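Local coordinates for protein RNase NGR3 (Nicotiana glutinosa, PDB 1VD3) that probably cleaves single-stranded RNA as a plant ribonuclease of the T2 family, and here holds the uridine nucleotide 2'-UMP in its active-site pocket, at residues Phe8-Phe13 with Trp46-Asn51; His157-Glu162 with Val176-Asp181. One frame throughout, in Å; residues are numbered along the deposited sequence.

Interactions 1 and 2 lie in one antiparallel sheet and show how a nucleotide site can be built on an edge strand, 41-48, and the strand beside it, 10-16. Strand 10-16 of interaction 1 and strand 171-181 of interaction 2 are immediate neighbours, and the centres of the two contacts lie about 12 Å apart. Their seam is made by backbone hydrogen bonds, probable ones, from Phe13 N to Leu178 O (2.7 Å) and from Phe11 N to Val180 O (2.8 Å). Interaction 1 supplies Tyr12, Trp46 and Asn48 to the pocket of the bound 2'-UMP. Interaction 2 borders it: the Tyr177 side chain comes within about 4 Å of that of Trp46, nearest atoms.

Interaction 1 of 2, residues Phe8-Phe13 with Trp46-Asn51; sequences FDFFYF and WPNYEN. With U2P (phosphoric acid mono-[2-(2,4-dioxo-3,4-dihydro-2H-pyrimidin-1-yl)-4-hydroxy-5-hydroxymethyl-tetrahydro-furan-3-yl] ester), chain B.
Trp46 pairs with Tyr12 through two backbone hydrogen bonds, Trp46 N to Tyr12 O and Tyr12 N to Trp46 O, both 2.8 Å. Its CE3 rests against Tyr12 CB, and one indole face lies under the uracil of 2'-UMP, with CE3 3.5 Å from N3 of the base. Outside the pair, NE1 bonds to Glu97, and the ring stacks on His101. An alanine in place of Trp46 would probably leave the uracil without its flat support and the Glu97 carboxylate without this N-H. Pro47 turns to the other side of the sheet, where its CB sits 3.7 Å above the centre of the Phe8 ring in a CH-pi contact and its CG touches Phe11 CE2. CG of Phe8 stands between its backbone N and carbonyl carbon (chi1 49°), which lays the ring face against Pro47 CB. Asn48 returns to the Trp46 side. Its CB makes a CH-pi contact over the Phe10 face, offset toward the rim, while its amide group is close to O4 of the base. Asp9 and Phe10 both face Asn48 in a classic beta bulge, and Asn48 O accepts from Asp9 N (3.0 Å) and Phe10 N (3.3 Å). Tyr49 brings its ring edge to Phe8 CA. Glu50 N gives a short 2.6 Å bond to the anti lone pair of Asp9 OD1. The chemistry is thus divided: the Pro47 side is apolar, and the opposite side presents aromatic and amide groups to the nucleotide.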
ATOM      1  N   PHE A   8      13.683  14.900  -0.301  1.00 28.60           N
ATOM      2  CA  PHE A   8      13.965  13.498  -0.011  1.00 24.14           C
ATOM      3  C   PHE A   8      14.418  12.839  -1.309  1.00 19.25           C
ATOM      4  O   PHE A   8      14.516  13.510  -2.329  1.00 18.89           O
ATOM      5  CB  PHE A   8      12.709  12.827   0.550  1.00 21.01           C
ATOM      6  CG  PHE A   8      11.474  13.083  -0.263  1.00 18.63           C
ATOM      7  CD1 PHE A   8      11.027  12.148  -1.189  1.00 17.88           C
ATOM      8  CD2 PHE A   8      10.772  14.278  -0.122  1.00 21.02           C
ATOM      9  CE1 PHE A   8       9.899  12.396  -1.968  1.00 18.96           C
ATOM     10  CE2 PHE A   8       9.639  14.540  -0.896  1.00 18.59           C
ATOM     11  CZ  PHE A   8       9.203  13.596  -1.821  1.00 21.41           C
ATOM     12  N   ASP A   9      14.677  11.534  -1.286  1.00 17.09           N
ATOM     13  CA  ASP A   9      15.166  10.854  -2.480  1.00 15.35           C
ATOM     14  C   ASP A   9      14.134  10.158  -3.360  1.00 15.28           C
ATOM     15  O   ASP A   9      14.264  10.159  -4.585  1.00 17.08           O
ATOM     16  CB  ASP A   9      16.248   9.846  -2.079  1.00 15.14           C
ATOM     17  CG  ASP A   9      17.420  10.503  -1.377  1.00 22.39           C
ATOM     18  OD1 ASP A   9      17.952   9.904  -0.418  1.00 20.97           O
ATOM     19  OD2 ASP A   9      17.811  11.615  -1.789  1.00 19.07           O
ATOM     20  N   PHE A  10      13.125   9.553  -2.744  1.00 16.06           N
ATOM     21  CA  PHE A  10      12.091   8.849  -3.494  1.00 15.90           C
ATOM     22  C   PHE A  10      10.917   8.513  -2.578  1.00 13.94           C
ATOM     23  O   PHE A  10      10.966   8.770  -1.373  1.00 14.39           O
ATOM     24  CB  PHE A  10      12.666   7.548  -4.061  1.00 15.03           C
ATOM     25  CG  PHE A  10      13.073   6.560  -2.996  1.00 15.40           C
ATOM     26  CD1 PHE A  10      12.182   5.591  -2.547  1.00 13.15           C
ATOM     27  CD2 PHE A  10      14.336   6.631  -2.412  1.00 12.30           C
ATOM     28  CE1 PHE A  10      12.540   4.707  -1.529  1.00 13.82           C
ATOM     29  CE2 PHE A  10      14.703   5.752  -1.394  1.00 14.94           C
ATOM     30  CZ  PHE A  10      13.804   4.788  -0.951  1.00 13.69           C
ATOM     31  N   PHE A  11       9.869   7.937  -3.162  1.00 13.95           N
ATOM     32  CA  PHE A  11       8.695   7.521  -2.404  1.00 13.46           C
ATOM     33  C   PHE A  11       8.570   6.018  -2.409  1.00 11.25           C
ATOM     34  O   PHE A  11       8.834   5.370  -3.417  1.00 12.53           O
ATOM     35  CB  PHE A  11       7.375   7.976  -3.038  1.00 11.44           C
ATOM     36  CG  PHE A  11       7.099   9.436  -2.955  1.00 12.49           C
ATOM     37  CD1 PHE A  11       7.391  10.268  -4.030  1.00 11.94           C
ATOM     38  CD2 PHE A  11       6.441   9.965  -1.850  1.00 11.04           C
ATOM     39  CE1 PHE A  11       7.020  11.610  -4.014  1.00 16.18           C
ATOM     40  CE2 PHE A  11       6.066  11.309  -1.822  1.00 13.65           C
ATOM     41  CZ  PHE A  11       6.355  12.132  -2.908  1.00 14.97           C
ATOM     42  N   TYR A  12       8.139   5.467  -1.285  1.00 13.50           N
ATOM     43  CA  TYR A  12       7.823   4.054  -1.236  1.00 11.64           C
ATOM     44  C   TYR A  12       6.304   4.150  -1.408  1.00 13.26           C
ATOM     45  O   TYR A  12       5.655   4.883  -0.659  1.00 13.30           O
ATOM     46  CB  TYR A  12       8.106   3.462   0.141  1.00 13.00           C
ATOM     47  CG  TYR A  12       9.450   2.802   0.279  1.00 11.60           C
ATOM     48  CD1 TYR A  12      10.207   2.964   1.439  1.00 13.10           C
ATOM     49  CD2 TYR A  12       9.954   1.985  -0.733  1.00 12.25           C
ATOM     50  CE1 TYR A  12      11.431   2.327   1.587  1.00 14.04           C
ATOM     51  CE2 TYR A  12      11.179   1.344  -0.593  1.00 10.15           C
ATOM     52  CZ  TYR A  12      11.909   1.521   0.571  1.00 13.39           C
ATOM     53  OH  TYR A  12      13.123   0.885   0.718  1.00 15.81           O
ATOM     54  N   PHE A  13       5.744   3.483  -2.411  1.00 10.58           N
ATOM     55  CA  PHE A  13       4.294   3.479  -2.571  1.00 10.93           C
ATOM     56  C   PHE A  13       3.921   2.096  -2.050  1.00 12.20           C
ATOM     57  O   PHE A  13       4.292   1.070  -2.636  1.00 11.59           O
ATOM     58  CB  PHE A  13       3.868   3.654  -4.035  1.00 11.57           C
ATOM     59  CG  PHE A  13       2.380   3.519  -4.247  1.00 10.75           C
ATOM     60  CD1 PHE A  13       1.483   4.265  -3.480  1.00 10.94           C
ATOM     61  CD2 PHE A  13       1.877   2.642  -5.200  1.00  9.56           C
ATOM     62  CE1 PHE A  13       0.109   4.136  -3.660  1.00 12.84           C
ATOM     63  CE2 PHE A  13       0.500   2.505  -5.389  1.00 12.13           C
ATOM     64  CZ  PHE A  13      -0.384   3.254  -4.617  1.00 13.71           C
ATOM     65  N   TRP A  46       5.035   7.088   0.955  1.00 11.59           N
ATOM     66  CA  TRP A  46       6.045   7.580   1.885  1.00 11.97           C
ATOM     67  C   TRP A  46       7.345   8.177   1.360  1.00 14.12           C
ATOM     68  O   TRP A  46       8.108   7.507   0.671  1.00 13.93           O
ATOM     69  CB  TRP A  46       6.463   6.468   2.856  1.00 11.80           C
ATOM     70  CG  TRP A  46       5.378   5.647   3.482  1.00 11.58           C
ATOM     71  CD1 TRP A  46       4.108   6.041   3.801  1.00 13.56           C
ATOM     72  CD2 TRP A  46       5.514   4.305   3.968  1.00 15.46           C
ATOM     73  NE1 TRP A  46       3.448   5.026   4.464  1.00 14.55           N
ATOM     74  CE2 TRP A  46       4.290   3.950   4.577  1.00 14.61           C
ATOM     75  CE3 TRP A  46       6.557   3.368   3.949  1.00 15.95           C
ATOM     76  CZ2 TRP A  46       4.080   2.695   5.161  1.00 16.98           C
ATOM     77  CZ3 TRP A  46       6.347   2.116   4.534  1.00 14.43           C
ATOM     78  CH2 TRP A  46       5.120   1.796   5.129  1.00 16.55           C
ATOM     79  N   PRO A  47       7.615   9.447   1.696  1.00 14.17           N
ATOM     80  CA  PRO A  47       8.856  10.093   1.258  1.00 12.30           C
ATOM     81  C   PRO A  47       9.965   9.338   2.005  1.00 15.00           C
ATOM     82  O   PRO A  47       9.827   9.079   3.203  1.00 15.13           O
ATOM     83  CB  PRO A  47       8.695  11.521   1.767  1.00 14.45           C
ATOM     84  CG  PRO A  47       7.204  11.734   1.706  1.00 16.18           C
ATOM     85  CD  PRO A  47       6.673  10.432   2.255  1.00 14.75           C
ATOM     86  N   ASN A  48      11.044   8.979   1.317  1.00 14.39           N
ATOM     87  CA  ASN A  48      12.132   8.224   1.950  1.00 16.13           C
ATOM     88  C   ASN A  48      13.514   8.709   1.504  1.00 17.42           C
ATOM     89  O   ASN A  48      13.642   9.424   0.506  1.00 13.68           O
ATOM     90  CB  ASN A  48      11.979   6.735   1.601  1.00 18.96           C
ATOM     91  CG  ASN A  48      12.579   5.811   2.648  1.00 28.45           C
ATOM     92  OD1 ASN A  48      13.799   5.657   2.740  1.00 36.28           O
ATOM     93  ND2 ASN A  48      11.717   5.184   3.446  1.00 18.29           N
ATOM     94  N   TYR A  49      14.540   8.313   2.257  1.00 15.72           N
ATOM     95  CA  TYR A  49      15.930   8.651   1.946  1.00 17.11           C
ATOM     96  C   TYR A  49      16.607   7.378   1.452  1.00 17.29           C
ATOM     97  O   TYR A  49      16.208   6.275   1.815  1.00 17.41           O
ATOM     98  CB  TYR A  49      16.678   9.120   3.197  1.00 15.92           C
ATOM     99  CG  TYR A  49      16.192  10.412   3.800  1.00 17.20           C
ATOM    100  CD1 TYR A  49      16.121  10.563   5.184  1.00 15.97           C
ATOM    101  CD2 TYR A  49      15.851  11.502   2.998  1.00 20.37           C
ATOM    102  CE1 TYR A  49      15.726  11.763   5.759  1.00 19.30           C
ATOM    103  CE2 TYR A  49      15.454  12.713   3.564  1.00 21.12           C
ATOM    104  CZ  TYR A  49      15.395  12.833   4.948  1.00 22.42           C
ATOM    105  OH  TYR A  49      15.002  14.020   5.519  1.00 24.63           O
ATOM    106  N   GLU A  50      17.642   7.525   0.636  1.00 19.19           N
ATOM    107  CA  GLU A  50      18.353   6.361   0.139  1.00 21.56           C
ATOM    108  C   GLU A  50      19.208   5.713   1.228  1.00 23.60           C
ATOM    109  O   GLU A  50      19.733   4.613   1.044  1.00 23.57           O
ATOM    110  CB  GLU A  50      19.209   6.746  -1.072  1.00 23.63           C
ATOM    111  CG  GLU A  50      18.395   6.834  -2.353  1.00 23.68           C
ATOM    112  CD  GLU A  50      19.230   7.170  -3.567  1.00 25.02           C
ATOM    113  OE1 GLU A  50      20.428   6.816  -3.585  1.00 23.99           O
ATOM    114  OE2 GLU A  50      18.680   7.776  -4.510  1.00 25.98           O
ATOM    115  N   ASN A  51      19.341   6.382   2.370  1.00 23.60           N
ATOM    116  CA  ASN A  51      20.128   5.823   3.463  1.00 24.40           C
ATOM    117  C   ASN A  51      19.292   4.932   4.385  1.00 25.76           C
ATOM    118  O   ASN A  51      19.751   4.528   5.452  1.00 26.88           O
ATOM    119  CB  ASN A  51      20.803   6.935   4.280  1.00 24.44           C
ATOM    120  CG  ASN A  51      19.809   7.831   4.999  1.00 25.97           C
ATOM    121  OD1 ASN A  51      18.627   7.504   5.125  1.00 22.91           O
ATOM    122  ND2 ASN A  51      20.293   8.966   5.491  1.00 26.14           N
TER
HETATM  123  O5' U2P B 214       5.554  -1.871  10.045  1.00 47.66           O
HETATM  124  C5' U2P B 214       6.333  -0.654  10.144  1.00 37.50           C
HETATM  125  C4' U2P B 214       5.400   0.565  10.172  1.00 34.84           C
HETATM  126  O4' U2P B 214       6.227   1.820  10.247  1.00 32.96           O
HETATM  127  C1' U2P B 214       6.052   2.806   9.103  1.00 31.77           C
HETATM  128  N1  U2P B 214       7.272   3.051   8.217  1.00 28.14           N
HETATM  129  C6  U2P B 214       8.024   1.927   7.975  1.00 24.92           C
HETATM  130  C5  U2P B 214       9.048   1.897   6.992  1.00 27.00           C
HETATM  131  C4  U2P B 214       9.331   3.144   6.245  1.00 24.74           C
HETATM  132  O4  U2P B 214      10.126   3.181   5.311  1.00 24.13           O
HETATM  133  N3  U2P B 214       8.613   4.303   6.678  1.00 23.63           N
HETATM  134  C2  U2P B 214       7.598   4.336   7.664  1.00 23.96           C
HETATM  135  O2  U2P B 214       7.080   5.389   7.974  1.00 28.27           O
HETATM  136  C2' U2P B 214       4.703   2.311   8.538  1.00 32.50           C
HETATM  137  O2' U2P B 214       3.559   2.861   9.259  1.00 32.98           O
HETATM  138  P   U2P B 214       2.935   4.296   9.102  1.00 21.39           P
HETATM  139  O1P U2P B 214       1.940   4.991   9.879  1.00 27.21           O
HETATM  140  O2P U2P B 214       3.974   5.218   8.548  1.00 29.26           O
HETATM  141  O3P U2P B 214       2.079   4.075   7.949  1.00 25.63           O
HETATM  142  C3' U2P B 214       4.703   0.797   8.810  1.00 32.12           C
HETATM  143  O3' U2P B 214       3.301   0.342   8.872  1.00 31.16           O
HETATM  144  O   HOH W   1      16.241   7.935  -5.435  1.00 27.07           O
HETATM  145  O   HOH W   2      19.926   9.061   1.709  1.00 28.27           O

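Interaction 2 of 2, residues His157-Glu162 with Val176-Asp181; sequences HSPYIE and VYLCVD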
ATOM      1  N   HIS A 157       8.963  -2.431 -13.164  1.00 24.90           N
ATOM      2  CA  HIS A 157       9.935  -2.321 -12.080  1.00 22.49           C
ATOM      3  C   HIS A 157       9.637  -3.425 -11.079  1.00 20.78           C
ATOM      4  O   HIS A 157       8.486  -3.825 -10.915  1.00 21.81           O
ATOM      5  CB  HIS A 157       9.817  -0.956 -11.399  1.00 22.68           C
ATOM      6  CG  HIS A 157       9.984   0.198 -12.337  1.00 24.03           C
ATOM      7  ND1 HIS A 157      11.219   0.628 -12.776  1.00 23.41           N
ATOM      8  CD2 HIS A 157       9.069   0.974 -12.963  1.00 22.86           C
ATOM      9  CE1 HIS A 157      11.055   1.620 -13.634  1.00 25.70           C
ATOM     10  NE2 HIS A 157       9.761   1.847 -13.767  1.00 20.85           N
ATOM     11  N   SER A 158      10.670  -3.924 -10.412  1.00 20.10           N
ATOM     12  CA  SER A 158      10.473  -4.992  -9.444  1.00 22.60           C
ATOM     13  C   SER A 158       9.949  -4.496  -8.100  1.00 21.24           C
ATOM     14  O   SER A 158      10.456  -3.526  -7.529  1.00 20.47           O
ATOM     15  CB  SER A 158      11.774  -5.775  -9.242  1.00 24.82           C
ATOM     16  OG  SER A 158      12.832  -4.921  -8.853  1.00 35.57           O
ATOM     17  N   PRO A 159       8.904  -5.155  -7.584  1.00 20.28           N
ATOM     18  CA  PRO A 159       8.323  -4.770  -6.298  1.00 18.86           C
ATOM     19  C   PRO A 159       9.042  -5.493  -5.169  1.00 18.58           C
ATOM     20  O   PRO A 159       9.818  -6.422  -5.409  1.00 19.17           O
ATOM     21  CB  PRO A 159       6.887  -5.251  -6.426  1.00 20.44           C
ATOM     22  CG  PRO A 159       7.068  -6.543  -7.159  1.00 18.11           C
ATOM     23  CD  PRO A 159       8.053  -6.157  -8.256  1.00 18.81           C
ATOM     24  N   TYR A 160       8.795  -5.045  -3.945  1.00 16.00           N
ATOM     25  CA  TYR A 160       9.350  -5.684  -2.760  1.00 14.57           C
ATOM     26  C   TYR A 160       8.105  -6.241  -2.084  1.00 16.31           C
ATOM     27  O   TYR A 160       7.129  -5.514  -1.895  1.00 17.27           O
ATOM     28  CB  TYR A 160      10.018  -4.667  -1.839  1.00 17.10           C
ATOM     29  CG  TYR A 160      10.286  -5.206  -0.450  1.00 14.87           C
ATOM     30  CD1 TYR A 160      11.377  -6.037  -0.195  1.00 16.07           C
ATOM     31  CD2 TYR A 160       9.432  -4.898   0.609  1.00 16.82           C
ATOM     32  CE1 TYR A 160      11.611  -6.546   1.087  1.00 20.08           C
ATOM     33  CE2 TYR A 160       9.653  -5.400   1.886  1.00 14.00           C
ATOM     34  CZ  TYR A 160      10.743  -6.219   2.120  1.00 19.51           C
ATOM     35  OH  TYR A 160      10.965  -6.692   3.386  1.00 21.22           O
ATOM     36  N   ILE A 161       8.128  -7.522  -1.734  1.00 14.62           N
ATOM     37  CA  ILE A 161       6.970  -8.143  -1.104  1.00 15.73           C
ATOM     38  C   ILE A 161       7.161  -8.363   0.386  1.00 16.51           C
ATOM     39  O   ILE A 161       8.156  -8.945   0.817  1.00 15.83           O
ATOM     40  CB  ILE A 161       6.649  -9.524  -1.729  1.00 13.74           C
ATOM     41  CG1 ILE A 161       6.515  -9.410  -3.251  1.00 17.34           C
ATOM     42  CG2 ILE A 161       5.376 -10.081  -1.119  1.00 14.61           C
ATOM     43  CD1 ILE A 161       5.386  -8.518  -3.715  1.00 16.08           C
ATOM     44  N   GLU A 162       6.198  -7.895   1.170  1.00 14.80           N
ATOM     45  CA  GLU A 162       6.230  -8.083   2.608  1.00 12.58           C
ATOM     46  C   GLU A 162       5.183  -9.141   2.905  1.00 15.20           C
ATOM     47  O   GLU A 162       4.054  -9.048   2.425  1.00 12.96           O
ATOM     48  CB  GLU A 162       5.862  -6.793   3.337  1.00 15.82           C
ATOM     49  CG  GLU A 162       5.919  -6.930   4.847  1.00 17.13           C
ATOM     50  CD  GLU A 162       5.473  -5.675   5.553  1.00 20.40           C
ATOM     51  OE1 GLU A 162       5.312  -4.638   4.874  1.00 19.78           O
ATOM     52  OE2 GLU A 162       5.290  -5.724   6.786  1.00 23.26           O
ATOM     53  N   VAL A 176       2.830  -4.769  -0.750  1.00 13.57           N
ATOM     54  CA  VAL A 176       3.660  -4.668  -1.940  1.00 10.91           C
ATOM     55  C   VAL A 176       4.237  -3.268  -2.019  1.00 11.83           C
ATOM     56  O   VAL A 176       3.498  -2.282  -2.013  1.00 12.22           O
ATOM     57  CB  VAL A 176       2.843  -4.943  -3.222  1.00 11.50           C
ATOM     58  CG1 VAL A 176       3.738  -4.795  -4.449  1.00 13.27           C
ATOM     59  CG2 VAL A 176       2.252  -6.348  -3.166  1.00 11.86           C
ATOM     60  N   TYR A 177       5.561  -3.191  -2.085  1.00 12.60           N
ATOM     61  CA  TYR A 177       6.247  -1.909  -2.161  1.00 12.90           C
ATOM     62  C   TYR A 177       6.788  -1.648  -3.556  1.00 13.40           C
ATOM     63  O   TYR A 177       7.443  -2.504  -4.143  1.00 14.04           O
ATOM     64  CB  TYR A 177       7.437  -1.865  -1.192  1.00 11.93           C
ATOM     65  CG  TYR A 177       7.096  -1.937   0.282  1.00 10.70           C
ATOM     66  CD1 TYR A 177       6.480  -3.062   0.817  1.00 13.21           C
ATOM     67  CD2 TYR A 177       7.460  -0.904   1.152  1.00 12.85           C
ATOM     68  CE1 TYR A 177       6.232  -3.170   2.180  1.00 14.64           C
ATOM     69  CE2 TYR A 177       7.219  -1.001   2.522  1.00 14.20           C
ATOM     70  CZ  TYR A 177       6.604  -2.141   3.028  1.00 17.97           C
ATOM     71  OH  TYR A 177       6.362  -2.268   4.380  1.00 20.03           O
ATOM     72  N   LEU A 178       6.517  -0.454  -4.069  1.00 14.71           N
ATOM     73  CA  LEU A 178       7.022  -0.021  -5.367  1.00 14.52           C
ATOM     74  C   LEU A 178       7.579   1.374  -5.107  1.00 17.24           C
ATOM     75  O   LEU A 178       7.154   2.040  -4.164  1.00 16.51           O
ATOM     76  CB  LEU A 178       5.896   0.041  -6.406  1.00 14.09           C
ATOM     77  CG  LEU A 178       5.403  -1.311  -6.936  1.00 14.24           C
ATOM     78  CD1 LEU A 178       4.169  -1.109  -7.795  1.00 15.01           C
ATOM     79  CD2 LEU A 178       6.511  -1.977  -7.744  1.00 15.87           C
ATOM     80  N   CYS A 179       8.534   1.816  -5.916  1.00 15.13           N
ATOM     81  CA  CYS A 179       9.105   3.140  -5.720  1.00 13.67           C
ATOM     82  C   CYS A 179       8.653   4.125  -6.779  1.00 15.58           C
ATOM     83  O   CYS A 179       8.450   3.758  -7.935  1.00 14.38           O
ATOM     84  CB  CYS A 179      10.633   3.056  -5.674  1.00 16.21           C
ATOM     85  SG  CYS A 179      11.160   2.235  -4.140  1.00 16.91           S
ATOM     86  N   VAL A 180       8.466   5.373  -6.355  1.00 12.16           N
ATOM     87  CA  VAL A 180       8.036   6.453  -7.235  1.00 13.51           C
ATOM     88  C   VAL A 180       9.057   7.577  -7.087  1.00 14.96           C
ATOM     89  O   VAL A 180       9.573   7.805  -5.991  1.00 12.38           O
ATOM     90  CB  VAL A 180       6.628   6.962  -6.826  1.00 14.33           C
ATOM     91  CG1 VAL A 180       6.235   8.173  -7.656  1.00 16.92           C
ATOM     92  CG2 VAL A 180       5.608   5.845  -7.002  1.00 15.58           C
ATOM     93  N   ASP A 181       9.361   8.280  -8.177  1.00 15.13           N
ATOM     94  CA  ASP A 181      10.342   9.361  -8.089  1.00 16.26           C
ATOM     95  C   ASP A 181       9.848  10.496  -7.201  1.00 13.51           C
ATOM     96  O   ASP A 181       8.645  10.649  -6.974  1.00 14.63           O
ATOM     97  CB  ASP A 181      10.689   9.907  -9.474  1.00 19.04           C
ATOM     98  CG  ASP A 181       9.656  10.874  -9.988  1.00 19.74           C
ATOM     99  OD1 ASP A 181       8.548  10.430 -10.349  1.00 23.35           O
ATOM    100  OD2 ASP A 181       9.955  12.086 -10.021  1.00 24.83           O
TER
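Tyr160 turns the edge of its ring onto the face of Tyr177, an edge-to-face pair with centroids 5.3 Å apart and planes at 79°. The closest atoms are Tyr160 CD2 and Tyr177 CD1, at 3.5 Å. The first torsions make the geometry possible: CG of Tyr160 is anti to its backbone N (chi1 165°), whereas CG of Tyr177 stands beside its own (chi1 -65°). Their backbones form a hydrogen-bonded antiparallel pair, and Tyr177 N reaches Tyr160 O in a nearly straight bond of 2.8 Å. At the far end of the Tyr177 ring, its hydroxyl donates to Glu162 OE1 over 2.6 Å, arriving from above the carboxylate plane. The extended Glu162 chain carries the carboxylate there, and the same oxygen also accepts from Gln175, so two donors grip this oxygen and probably limit the carboxylate's rotation. The other side of the sheet is apolar. Ile161 and Val176 lie side by side, with CD1 of Ile161 3.9 Å from CG2 of Val176, while Pro159 CB meets both Val176 CG1 and Leu178 CD2. This hairpin of strands 160-165 and 171-181 has helix 144-155 against Pro159 and Ile161; on the Tyr160 side, that ring touches Phe193 and Pro194. Strand 10-16 pairs with the other edge of 171-181, where Val14 meets Tyr177, and Cys179 is tied by a disulfide to Cys190.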